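Local coordinates for LHC domain-containing protein (Marichromatium purpuratum 984, PDB 6ZXA), which probably serves as a subunit of a light-harvesting antenna complex, binding bacteriochlorophyll a and passing excitation energy toward the reaction centres, at residues T14-H17 against P18-D21; D21-I24 against W25-I28. All blocks are in the same frame, centred on the assembly; numbering follows the deposited sequence.

Interaction 1 (T14-H17 against P18-D21); sequences TINH and PEDD. With BCL (bacteriochlorophyll a), chain O.
Asn16 and Asp20 close a turn through the backbone: Asp20 N donates to Asn16 O at 3.2 Å (N-H...O 142°), in the plane of that carbonyl. The turn brings the side chains round the imidazole of His17. Asp20 CB sits squarely over one ring face, 4.2 Å from the centroid, a CH-pi contact, while the bacteriochlorophyll methyl CMC lies 3.6 Å above the plane on the opposite face, so the ring is a plate between backbone turn and pigment. At its edge, near the plane, His17 CD2 meets Asp21 OD1 at 3.0 Å, with ring and carboxylate planes inclined by 33°. In Asp21, CG stands beside the backbone N (chi1 -57°), which carries the carboxylate over the macrocycle and sets OD2 2.9 Å from the magnesium as its axial ligand, long for such a bond in this model. Pro18 CG touches the pigment methyl CMB at 3.6 Å. Replacing His17 with an alanine would probably leave a gap between Asp20 CB and CMC and give the Asp21 carboxylate more freedom to turn. Away from the pigment, Asp20 OD1 lies 2.8 Å from Ile15 O; two acceptors this close may raise the proton affinity of Asp20, and a long, weak ion pair to Lys23 lies on the same oxygen. Magnesium, by contrast, offers the Asp21 carboxylate a hard cation, the kind of centre that suits an oxygen ligand.

Interaction 2 (D21-I24 against W25-I28); sequences DWKI and WTVI. With BCL (bacteriochlorophyll a), chain O.
A short 3-10 turn at Ile24, Trp25 and Thr26 packs Ile24 against both Trp25 and Ile28, on the approach to helix 35-54, predicted to span the membrane. With CG1 anti to the backbone N (chi1 -168°), Ile24 holds CG2 over the indole of Trp25, 3.7 Å from the centroid of the five-membered ring and 7° off its normal, a CH-pi contact between neighbours. The other branch goes to the next turn: Ile24 CG1 meets Ile28 CD1 at 3.6 Å, the two side chains slanting across each other. Both isoleucines touch 9-cis-okenone. In the backbone, the i to i+3 pattern of a 3-10 turn appears as Thr26 N to Lys23 O at 3.0 Å and Val27 N to Ile24 O at 2.9 Å. Ile24 O is gripped twice, for Ile28 N also reaches it at 2.8 Å in an almost straight bond (175°). Thr26 OG1 also points at Lys23 O, but the modelled separation is too short to be trusted in detail. Trp25 NE1 bonds to a polar side chain of another protein's chain, and Trp25 CZ2 comes 3.9 Å from the bacteriochlorophyll methyl CMD.

From the N terminus, the chain reaches interaction 1 first, where 14-17 runs straight into 18-21 and the backbone closes a single turn. Interaction 2 begins at Asp21, the residue on which interaction 1 ends, and 21-24 continues directly into 25-28. The two therefore follow in series with one shared residue, and neither encloses or crosses the other; their centres are about 11 Å apart. Both precede helix 35-54 and both touch the same bacteriochlorophyll: the shared Asp21 reaches its magnesium, His17 and Pro18 meet its methyl groups in interaction 1, and Trp25 meets another in interaction 2. Together they illustrate how consecutive local turns, without any regular long helix, can build a pigment pocket from a loop.

Interaction 1 (T14-H17 against P18-D21)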
ATOM      1  N   THR A  14       2.597 -15.623  34.386  1.00120.01           N
ATOM      2  CA  THR A  14       2.872 -16.874  33.697  1.00116.93           C
ATOM      3  C   THR A  14       2.078 -16.916  32.402  1.00101.15           C
ATOM      4  O   THR A  14       0.981 -16.358  32.310  1.00 95.94           O
ATOM      5  CB  THR A  14       2.524 -18.077  34.570  1.00132.64           C
ATOM      6  OG1 THR A  14       1.170 -17.969  35.018  1.00142.03           O
ATOM      7  CG2 THR A  14       3.455 -18.141  35.769  1.00141.68           C
ATOM      8  N   ILE A  15       2.639 -17.581  31.398  1.00 78.24           N
ATOM      9  CA  ILE A  15       2.126 -17.445  30.043  1.00 62.29           C
ATOM     10  C   ILE A  15       1.205 -18.605  29.685  1.00 53.25           C
ATOM     11  O   ILE A  15       0.007 -18.401  29.477  1.00 52.65           O
ATOM     12  CB  ILE A  15       3.296 -17.290  29.059  1.00 90.12           C
ATOM     13  CG1 ILE A  15       4.112 -16.052  29.440  1.00 81.61           C
ATOM     14  CG2 ILE A  15       2.812 -17.169  27.653  1.00105.07           C
ATOM     15  CD1 ILE A  15       3.352 -14.753  29.295  1.00 51.72           C
ATOM     16  N   ASN A  16       1.736 -19.827  29.638  1.00 58.74           N
ATOM     17  CA  ASN A  16       0.922 -21.032  29.446  1.00 62.51           C
ATOM     18  C   ASN A  16       0.013 -20.889  28.223  1.00 53.16           C
ATOM     19  O   ASN A  16      -1.208 -20.786  28.321  1.00 48.68           O
ATOM     20  CB  ASN A  16       0.102 -21.332  30.704  1.00 58.44           C
ATOM     21  CG  ASN A  16      -0.779 -22.541  30.542  1.00 62.81           C
ATOM     22  OD1 ASN A  16      -1.958 -22.518  30.890  1.00 65.18           O
ATOM     23  ND2 ASN A  16      -0.217 -23.604  29.993  1.00 63.85           N
ATOM     24  N   HIS A  17       0.637 -20.817  27.072  1.00 52.18           N
ATOM     25  CA  HIS A  17      -0.192 -20.106  26.120  1.00 59.19           C
ATOM     26  C   HIS A  17      -1.275 -20.846  25.349  1.00 70.81           C
ATOM     27  O   HIS A  17      -2.336 -20.246  25.136  1.00 96.32           O
ATOM     28  CB  HIS A  17       0.633 -19.321  25.126  1.00 40.77           C
ATOM     29  CG  HIS A  17       0.060 -17.968  24.943  1.00 32.42           C
ATOM     30  ND1 HIS A  17       0.470 -16.890  25.690  1.00 25.93           N
ATOM     31  CD2 HIS A  17      -1.013 -17.552  24.238  1.00 31.36           C
ATOM     32  CE1 HIS A  17      -0.268 -15.842  25.385  1.00 38.05           C
ATOM     33  NE2 HIS A  17      -1.177 -16.217  24.505  1.00 44.16           N
ATOM     34  N   PRO A  18      -1.071 -22.076  24.851  1.00 51.01           N
ATOM     35  CA  PRO A  18      -2.146 -22.718  24.074  1.00 44.91           C
ATOM     36  C   PRO A  18      -3.504 -22.540  24.734  1.00 50.80           C
ATOM     37  O   PRO A  18      -4.524 -22.370  24.060  1.00 65.33           O
ATOM     38  CB  PRO A  18      -1.717 -24.186  24.030  1.00 39.08           C
ATOM     39  CG  PRO A  18      -0.251 -24.131  24.116  1.00 45.77           C
ATOM     40  CD  PRO A  18       0.133 -22.917  24.912  1.00 40.81           C
ATOM     41  N   GLU A  19      -3.498 -22.525  26.067  1.00 48.96           N
ATOM     42  CA  GLU A  19      -4.681 -22.201  26.852  1.00 57.59           C
ATOM     43  C   GLU A  19      -4.954 -20.703  26.876  1.00 52.92           C
ATOM     44  O   GLU A  19      -6.113 -20.282  26.843  1.00 49.45           O
ATOM     45  CB  GLU A  19      -4.520 -22.722  28.280  1.00 59.79           C
ATOM     46  CG  GLU A  19      -4.382 -24.228  28.379  1.00 80.87           C
ATOM     47  CD  GLU A  19      -2.983 -24.717  28.066  1.00 84.97           C
ATOM     48  OE1 GLU A  19      -2.803 -25.939  27.910  1.00 91.66           O
ATOM     49  OE2 GLU A  19      -2.064 -23.879  27.976  1.00 76.79           O
ATOM     50  N   ASP A  20      -3.910 -19.881  26.936  1.00 48.49           N
ATOM     51  CA  ASP A  20      -4.080 -18.438  27.004  1.00 45.40           C
ATOM     52  C   ASP A  20      -3.951 -17.760  25.652  1.00 38.39           C
ATOM     53  O   ASP A  20      -3.518 -16.607  25.585  1.00 39.04           O
ATOM     54  CB  ASP A  20      -3.102 -17.823  28.003  1.00 54.77           C
ATOM     55  CG  ASP A  20      -3.358 -18.275  29.419  1.00 71.86           C
ATOM     56  OD1 ASP A  20      -2.631 -17.820  30.324  1.00 90.20           O
ATOM     57  OD2 ASP A  20      -4.296 -19.068  29.636  1.00 95.77           O
ATOM     58  N   ASP A  21      -4.401 -18.415  24.585  1.00 32.49           N
ATOM     59  CA  ASP A  21      -4.807 -17.690  23.390  1.00 30.47           C
ATOM     60  C   ASP A  21      -6.085 -16.986  23.819  1.00 37.86           C
ATOM     61  O   ASP A  21      -6.237 -16.710  25.006  1.00 54.70           O
ATOM     62  CB  ASP A  21      -5.037 -18.603  22.188  1.00 25.80           C
ATOM     63  CG  ASP A  21      -3.830 -19.443  21.841  1.00 26.78           C
ATOM     64  OD1 ASP A  21      -2.714 -19.135  22.287  1.00 30.60           O
ATOM     65  OD2 ASP A  21      -4.018 -20.437  21.120  1.00 22.81           O
TER
HETATM   66 MG   BCL O 101      -1.632 -20.539  19.526  1.00 20.56          MG
HETATM   67  CHA BCL O 101      -4.104 -21.576  17.369  1.00 21.12           C
HETATM   68  CHB BCL O 101      -0.509 -23.728  19.651  1.00 24.76           C
HETATM   69  CHC BCL O 101       1.220 -19.429  20.951  1.00 22.13           C
HETATM   70  CHD BCL O 101      -2.524 -17.239  18.894  1.00 17.06           C
HETATM   71  NA  BCL O 101      -2.241 -22.396  18.587  1.00 24.89           N
HETATM   72  C1A BCL O 101      -3.333 -22.630  17.784  1.00 25.65           C
HETATM   73  C2A BCL O 101      -3.429 -24.075  17.390  1.00 29.96           C
HETATM   74  C3A BCL O 101      -2.289 -24.739  18.165  1.00 29.95           C
HETATM   75  C4A BCL O 101      -1.634 -23.605  18.872  1.00 27.18           C
HETATM   76  CMA BCL O 101      -2.813 -25.764  19.162  1.00 31.64           C
HETATM   77  CAA BCL O 101      -3.368 -24.337  15.877  1.00 36.07           C
HETATM   78  CBA BCL O 101      -2.231 -23.680  15.100  1.00 40.60           C
HETATM   79  CGA BCL O 101      -2.432 -23.867  13.639  1.00 51.20           C
HETATM   80  O1A BCL O 101      -3.176 -24.638  13.177  1.00 60.26           O
HETATM   81  O2A BCL O 101      -1.717 -23.090  12.846  1.00 57.07           O
HETATM   82  NB  BCL O 101       0.126 -21.419  20.140  1.00 22.13           N
HETATM   83  C1B BCL O 101       0.310 -22.787  20.272  1.00 24.08           C
HETATM   84  C2B BCL O 101       1.440 -23.061  21.037  1.00 24.95           C
HETATM   85  C3B BCL O 101       1.947 -21.837  21.497  1.00 24.15           C
HETATM   86  C4B BCL O 101       1.108 -20.828  20.866  1.00 24.34           C
HETATM   87  CMB BCL O 101       1.940 -24.478  21.246  1.00 29.26           C
HETATM   88  CAB BCL O 101       3.036 -21.503  22.407  1.00 26.96           C
HETATM   89  OBB BCL O 101       3.155 -20.384  22.900  1.00 33.28           O
HETATM   90  CBB BCL O 101       4.100 -22.490  22.816  1.00 28.57           C
HETATM   91  NC  BCL O 101      -0.755 -18.618  19.816  1.00 19.67           N
HETATM   92  C1C BCL O 101       0.388 -18.392  20.518  1.00 21.63           C
HETATM   93  C2C BCL O 101       0.780 -16.966  20.502  1.00 22.50           C
HETATM   94  C3C BCL O 101      -0.554 -16.287  20.219  1.00 22.72           C
HETATM   95  C4C BCL O 101      -1.335 -17.399  19.572  1.00 18.19           C
HETATM   96  CMC BCL O 101       1.437 -16.502  21.783  1.00 22.98           C
HETATM   97  CAC BCL O 101      -0.415 -15.007  19.356  1.00 21.45           C
HETATM   98  CBC BCL O 101       0.189 -15.267  17.999  1.00 22.35           C
HETATM   99  ND  BCL O 101      -2.934 -19.565  18.317  1.00 16.37           N
HETATM  100  C1D BCL O 101      -3.346 -18.237  18.298  1.00 16.22           C
HETATM  101  C2D BCL O 101      -4.589 -18.093  17.655  1.00 15.98           C
HETATM  102  C3D BCL O 101      -4.948 -19.367  17.276  1.00 16.43           C
HETATM  103  C4D BCL O 101      -3.934 -20.221  17.671  1.00 16.31           C
HETATM  104  CMD BCL O 101      -5.327 -16.801  17.446  1.00 16.01           C
HETATM  105  CAD BCL O 101      -5.966 -20.168  16.725  1.00 19.86           C
HETATM  106  OBD BCL O 101      -7.120 -19.882  16.385  1.00 23.95           O
HETATM  107  CBD BCL O 101      -5.413 -21.609  16.576  1.00 23.32           C
HETATM  108  CGD BCL O 101      -6.391 -22.621  17.007  1.00 27.62           C
HETATM  109  O1D BCL O 101      -6.651 -22.898  18.149  1.00 34.80           O
HETATM  110  O2D BCL O 101      -6.989 -23.239  16.011  1.00 32.51           O
HETATM  111  CED BCL O 101      -7.986 -24.238  16.327  1.00 31.46           C
HETATM  112  C1  BCL O 101      -1.941 -23.298  11.419  1.00 68.65           C
HETATM  113  C2  BCL O 101      -0.860 -22.549  10.628  1.00 75.62           C
HETATM  114  C3  BCL O 101       0.373 -22.179  10.899  1.00 73.71           C
HETATM  115  C4  BCL O 101       1.146 -22.414  12.193  1.00 80.51           C
HETATM  116  C5  BCL O 101       1.197 -21.438   9.859  1.00 79.44           C
HETATM  117  C6  BCL O 101       2.468 -22.173   9.445  1.00 79.90           C
HETATM  118  C7  BCL O 101       2.138 -23.564   8.915  1.00 93.94           C
HETATM  119  C8  BCL O 101       3.252 -24.587   8.743  1.00116.11           C
HETATM  120  C9  BCL O 101       2.637 -25.875   8.169  1.00132.60           C
HETATM  121  C10 BCL O 101       3.958 -24.850  10.086  1.00129.98           C
HETATM  122  C11 BCL O 101       5.107 -25.840  10.288  1.00169.02           C
HETATM  123  C12 BCL O 101       4.669 -27.289  10.585  1.00201.53           C
HETATM  124  C13 BCL O 101       5.801 -28.275  10.953  1.00223.69           C
HETATM  125  C14 BCL O 101       6.576 -27.862  12.211  1.00236.40           C
HETATM  126  C15 BCL O 101       6.811 -28.448   9.794  1.00230.37           C
HETATM  127  C16 BCL O 101       6.292 -29.099   8.518  1.00215.15           C
HETATM  128  C17 BCL O 101       7.142 -29.930   7.532  1.00189.90           C
HETATM  129  C18 BCL O 101       8.417 -29.363   6.916  1.00185.89           C
HETATM  130  C19 BCL O 101       8.781 -30.346   5.788  1.00200.05           C
HETATM  131  C20 BCL O 101       9.621 -29.225   7.858  1.00165.22           C

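Interaction 2 (D21-I24 against W25-I28)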
ATOM      1  N   ASP A  21      -4.401 -18.415  24.585  1.00 32.49           N
ATOM      2  CA  ASP A  21      -4.807 -17.690  23.390  1.00 30.47           C
ATOM      3  C   ASP A  21      -6.085 -16.986  23.819  1.00 37.86           C
ATOM      4  O   ASP A  21      -6.237 -16.710  25.006  1.00 54.70           O
ATOM      5  CB  ASP A  21      -5.037 -18.603  22.188  1.00 25.80           C
ATOM      6  CG  ASP A  21      -3.830 -19.443  21.841  1.00 26.78           C
ATOM      7  OD1 ASP A  21      -2.714 -19.135  22.287  1.00 30.60           O
ATOM      8  OD2 ASP A  21      -4.018 -20.437  21.120  1.00 22.81           O
ATOM      9  N   TRP A  22      -6.897 -16.500  22.893  1.00 32.56           N
ATOM     10  CA  TRP A  22      -8.133 -15.769  23.190  1.00 29.07           C
ATOM     11  C   TRP A  22      -7.787 -14.456  23.869  1.00 24.73           C
ATOM     12  O   TRP A  22      -8.558 -13.496  23.821  1.00 26.92           O
ATOM     13  CB  TRP A  22      -9.131 -16.574  24.061  1.00 29.77           C
ATOM     14  CG  TRP A  22      -8.856 -16.647  25.569  1.00 32.51           C
ATOM     15  CD1 TRP A  22      -8.403 -17.736  26.252  1.00 30.26           C
ATOM     16  CD2 TRP A  22      -9.013 -15.606  26.550  1.00 30.23           C
ATOM     17  NE1 TRP A  22      -8.248 -17.438  27.575  1.00 30.36           N
ATOM     18  CE2 TRP A  22      -8.623 -16.141  27.787  1.00 33.12           C
ATOM     19  CE3 TRP A  22      -9.451 -14.280  26.501  1.00 33.07           C
ATOM     20  CZ2 TRP A  22      -8.652 -15.399  28.961  1.00 37.17           C
ATOM     21  CZ3 TRP A  22      -9.466 -13.545  27.661  1.00 35.08           C
ATOM     22  CH2 TRP A  22      -9.075 -14.105  28.875  1.00 37.68           C
ATOM     23  N   LYS A  23      -6.577 -14.377  24.395  1.00 22.97           N
ATOM     24  CA  LYS A  23      -6.112 -13.217  25.122  1.00 28.29           C
ATOM     25  C   LYS A  23      -5.441 -12.226  24.195  1.00 28.54           C
ATOM     26  O   LYS A  23      -5.342 -11.046  24.531  1.00 26.40           O
ATOM     27  CB  LYS A  23      -5.152 -13.676  26.209  1.00 36.37           C
ATOM     28  CG  LYS A  23      -5.415 -13.147  27.585  1.00 50.04           C
ATOM     29  CD  LYS A  23      -4.575 -13.923  28.574  1.00 63.13           C
ATOM     30  CE  LYS A  23      -4.892 -13.553  30.005  1.00 74.42           C
ATOM     31  NZ  LYS A  23      -4.268 -14.511  30.951  1.00 65.10           N
ATOM     32  N   ILE A  24      -4.991 -12.694  23.031  1.00 22.80           N
ATOM     33  CA  ILE A  24      -4.537 -11.796  21.981  1.00 21.01           C
ATOM     34  C   ILE A  24      -5.660 -10.855  21.570  1.00 20.42           C
ATOM     35  O   ILE A  24      -5.422  -9.697  21.213  1.00 19.94           O
ATOM     36  CB  ILE A  24      -3.997 -12.607  20.788  1.00 22.23           C
ATOM     37  CG1 ILE A  24      -3.249 -11.694  19.827  1.00 21.03           C
ATOM     38  CG2 ILE A  24      -5.114 -13.337  20.058  1.00 20.03           C
ATOM     39  CD1 ILE A  24      -2.028 -11.102  20.402  1.00 20.47           C
ATOM     40  N   TRP A  25      -6.904 -11.325  21.638  1.00 17.96           N
ATOM     41  CA  TRP A  25      -8.035 -10.482  21.289  1.00 18.14           C
ATOM     42  C   TRP A  25      -8.348  -9.442  22.353  1.00 19.68           C
ATOM     43  O   TRP A  25      -9.293  -8.676  22.175  1.00 20.22           O
ATOM     44  CB  TRP A  25      -9.261 -11.346  21.007  1.00 18.27           C
ATOM     45  CG  TRP A  25      -8.972 -12.468  20.077  1.00 22.76           C
ATOM     46  CD1 TRP A  25      -9.073 -13.792  20.346  1.00 23.50           C
ATOM     47  CD2 TRP A  25      -8.509 -12.369  18.724  1.00 23.80           C
ATOM     48  NE1 TRP A  25      -8.707 -14.527  19.255  1.00 25.51           N
ATOM     49  CE2 TRP A  25      -8.355 -13.678  18.244  1.00 22.30           C
ATOM     50  CE3 TRP A  25      -8.208 -11.301  17.876  1.00 21.53           C
ATOM     51  CZ2 TRP A  25      -7.922 -13.951  16.952  1.00 22.27           C
ATOM     52  CZ3 TRP A  25      -7.777 -11.573  16.599  1.00 20.21           C
ATOM     53  CH2 TRP A  25      -7.640 -12.887  16.147  1.00 20.55           C
ATOM     54  N   THR A  26      -7.593  -9.390  23.444  1.00 20.10           N
ATOM     55  CA  THR A  26      -7.663  -8.259  24.357  1.00 24.93           C
ATOM     56  C   THR A  26      -6.729  -7.134  23.942  1.00 26.68           C
ATOM     57  O   THR A  26      -6.803  -6.043  24.513  1.00 25.36           O
ATOM     58  CB  THR A  26      -7.343  -8.693  25.791  1.00 23.40           C
ATOM     59  OG1 THR A  26      -6.030  -9.257  25.847  1.00 22.44           O
ATOM     60  CG2 THR A  26      -8.342  -9.716  26.267  1.00 20.56           C
ATOM     61  N   VAL A  27      -5.870  -7.373  22.961  1.00 27.37           N
ATOM     62  CA  VAL A  27      -5.042  -6.343  22.355  1.00 27.60           C
ATOM     63  C   VAL A  27      -5.490  -6.042  20.933  1.00 23.90           C
ATOM     64  O   VAL A  27      -5.661  -4.885  20.559  1.00 25.61           O
ATOM     65  CB  VAL A  27      -3.552  -6.743  22.388  1.00 28.99           C
ATOM     66  CG1 VAL A  27      -2.708  -5.646  21.785  1.00 31.30           C
ATOM     67  CG2 VAL A  27      -3.130  -7.015  23.796  1.00 27.12           C
ATOM     68  N   ILE A  28      -5.692  -7.075  20.132  1.00 21.09           N
ATOM     69  CA  ILE A  28      -6.113  -6.922  18.749  1.00 18.55           C
ATOM     70  C   ILE A  28      -7.633  -6.890  18.712  1.00 16.79           C
ATOM     71  O   ILE A  28      -8.288  -7.884  19.030  1.00 18.53           O
ATOM     72  CB  ILE A  28      -5.561  -8.057  17.876  1.00 20.76           C
ATOM     73  CG1 ILE A  28      -4.036  -8.043  17.896  1.00 22.09           C
ATOM     74  CG2 ILE A  28      -6.087  -7.951  16.460  1.00 17.88           C
ATOM     75  CD1 ILE A  28      -3.411  -9.209  17.207  1.00 22.37           C
TER
HETATM   76 MG   BCL O 101      -1.632 -20.539  19.526  1.00 20.56          MG
HETATM   77  CHA BCL O 101      -4.104 -21.576  17.369  1.00 21.12           C
HETATM   78  CHB BCL O 101      -0.509 -23.728  19.651  1.00 24.76           C
HETATM   79  CHC BCL O 101       1.220 -19.429  20.951  1.00 22.13           C
HETATM   80  CHD BCL O 101      -2.524 -17.239  18.894  1.00 17.06           C
HETATM   81  NA  BCL O 101      -2.241 -22.396  18.587  1.00 24.89           N
HETATM   82  C1A BCL O 101      -3.333 -22.630  17.784  1.00 25.65           C
HETATM   83  C2A BCL O 101      -3.429 -24.075  17.390  1.00 29.96           C
HETATM   84  C3A BCL O 101      -2.289 -24.739  18.165  1.00 29.95           C
HETATM   85  C4A BCL O 101      -1.634 -23.605  18.872  1.00 27.18           C
HETATM   86  CMA BCL O 101      -2.813 -25.764  19.162  1.00 31.64           C
HETATM   87  CAA BCL O 101      -3.368 -24.337  15.877  1.00 36.07           C
HETATM   88  CBA BCL O 101      -2.231 -23.680  15.100  1.00 40.60           C
HETATM   89  CGA BCL O 101      -2.432 -23.867  13.639  1.00 51.20           C
HETATM   90  O1A BCL O 101      -3.176 -24.638  13.177  1.00 60.26           O
HETATM   91  O2A BCL O 101      -1.717 -23.090  12.846  1.00 57.07           O
HETATM   92  NB  BCL O 101       0.126 -21.419  20.140  1.00 22.13           N
HETATM   93  C1B BCL O 101       0.310 -22.787  20.272  1.00 24.08           C
HETATM   94  C2B BCL O 101       1.440 -23.061  21.037  1.00 24.95           C
HETATM   95  C3B BCL O 101       1.947 -21.837  21.497  1.00 24.15           C
HETATM   96  C4B BCL O 101       1.108 -20.828  20.866  1.00 24.34           C
HETATM   97  CMB BCL O 101       1.940 -24.478  21.246  1.00 29.26           C
HETATM   98  CAB BCL O 101       3.036 -21.503  22.407  1.00 26.96           C
HETATM   99  OBB BCL O 101       3.155 -20.384  22.900  1.00 33.28           O
HETATM  100  CBB BCL O 101       4.100 -22.490  22.816  1.00 28.57           C
HETATM  101  NC  BCL O 101      -0.755 -18.618  19.816  1.00 19.67           N
HETATM  102  C1C BCL O 101       0.388 -18.392  20.518  1.00 21.63           C
HETATM  103  C2C BCL O 101       0.780 -16.966  20.502  1.00 22.50           C
HETATM  104  C3C BCL O 101      -0.554 -16.287  20.219  1.00 22.72           C
HETATM  105  C4C BCL O 101      -1.335 -17.399  19.572  1.00 18.19           C
HETATM  106  CMC BCL O 101       1.437 -16.502  21.783  1.00 22.98           C
HETATM  107  CAC BCL O 101      -0.415 -15.007  19.356  1.00 21.45           C
HETATM  108  CBC BCL O 101       0.189 -15.267  17.999  1.00 22.35           C
HETATM  109  ND  BCL O 101      -2.934 -19.565  18.317  1.00 16.37           N
HETATM  110  C1D BCL O 101      -3.346 -18.237  18.298  1.00 16.22           C
HETATM  111  C2D BCL O 101      -4.589 -18.093  17.655  1.00 15.98           C
HETATM  112  C3D BCL O 101      -4.948 -19.367  17.276  1.00 16.43           C
HETATM  113  C4D BCL O 101      -3.934 -20.221  17.671  1.00 16.31           C
HETATM  114  CMD BCL O 101      -5.327 -16.801  17.446  1.00 16.01           C
HETATM  115  CAD BCL O 101      -5.966 -20.168  16.725  1.00 19.86           C
HETATM  116  OBD BCL O 101      -7.120 -19.882  16.385  1.00 23.95           O
HETATM  117  CBD BCL O 101      -5.413 -21.609  16.576  1.00 23.32           C
HETATM  118  CGD BCL O 101      -6.391 -22.621  17.007  1.00 27.62           C
HETATM  119  O1D BCL O 101      -6.651 -22.898  18.149  1.00 34.80           O
HETATM  120  O2D BCL O 101      -6.989 -23.239  16.011  1.00 32.51           O
HETATM  121  CED BCL O 101      -7.986 -24.238  16.327  1.00 31.46           C
HETATM  122  C1  BCL O 101      -1.941 -23.298  11.419  1.00 68.65           C
HETATM  123  C2  BCL O 101      -0.860 -22.549  10.628  1.00 75.62           C
HETATM  124  C3  BCL O 101       0.373 -22.179  10.899  1.00 73.71           C
HETATM  125  C4  BCL O 101       1.146 -22.414  12.193  1.00 80.51           C
HETATM  126  C5  BCL O 101       1.197 -21.438   9.859  1.00 79.44           C
HETATM  127  C6  BCL O 101       2.468 -22.173   9.445  1.00 79.90           C
HETATM  128  C7  BCL O 101       2.138 -23.564   8.915  1.00 93.94           C
HETATM  129  C8  BCL O 101       3.252 -24.587   8.743  1.00116.11           C
HETATM  130  C9  BCL O 101       2.637 -25.875   8.169  1.00132.60           C
HETATM  131  C10 BCL O 101       3.958 -24.850  10.086  1.00129.98           C
HETATM  132  C11 BCL O 101       5.107 -25.840  10.288  1.00169.02           C
HETATM  133  C12 BCL O 101       4.669 -27.289  10.585  1.00201.53           C
HETATM  134  C13 BCL O 101       5.801 -28.275  10.953  1.00223.69           C
HETATM  135  C14 BCL O 101       6.576 -27.862  12.211  1.00236.40           C
HETATM  136  C15 BCL O 101       6.811 -28.448   9.794  1.00230.37           C
HETATM  137  C16 BCL O 101       6.292 -29.099   8.518  1.00215.15           C
HETATM  138  C17 BCL O 101       7.142 -29.930   7.532  1.00189.90           C
HETATM  139  C18 BCL O 101       8.417 -29.363   6.916  1.00185.89           C
HETATM  140  C19 BCL O 101       8.781 -30.346   5.788  1.00200.05           C
HETATM  141  C20 BCL O 101       9.621 -29.225   7.858  1.00165.22           C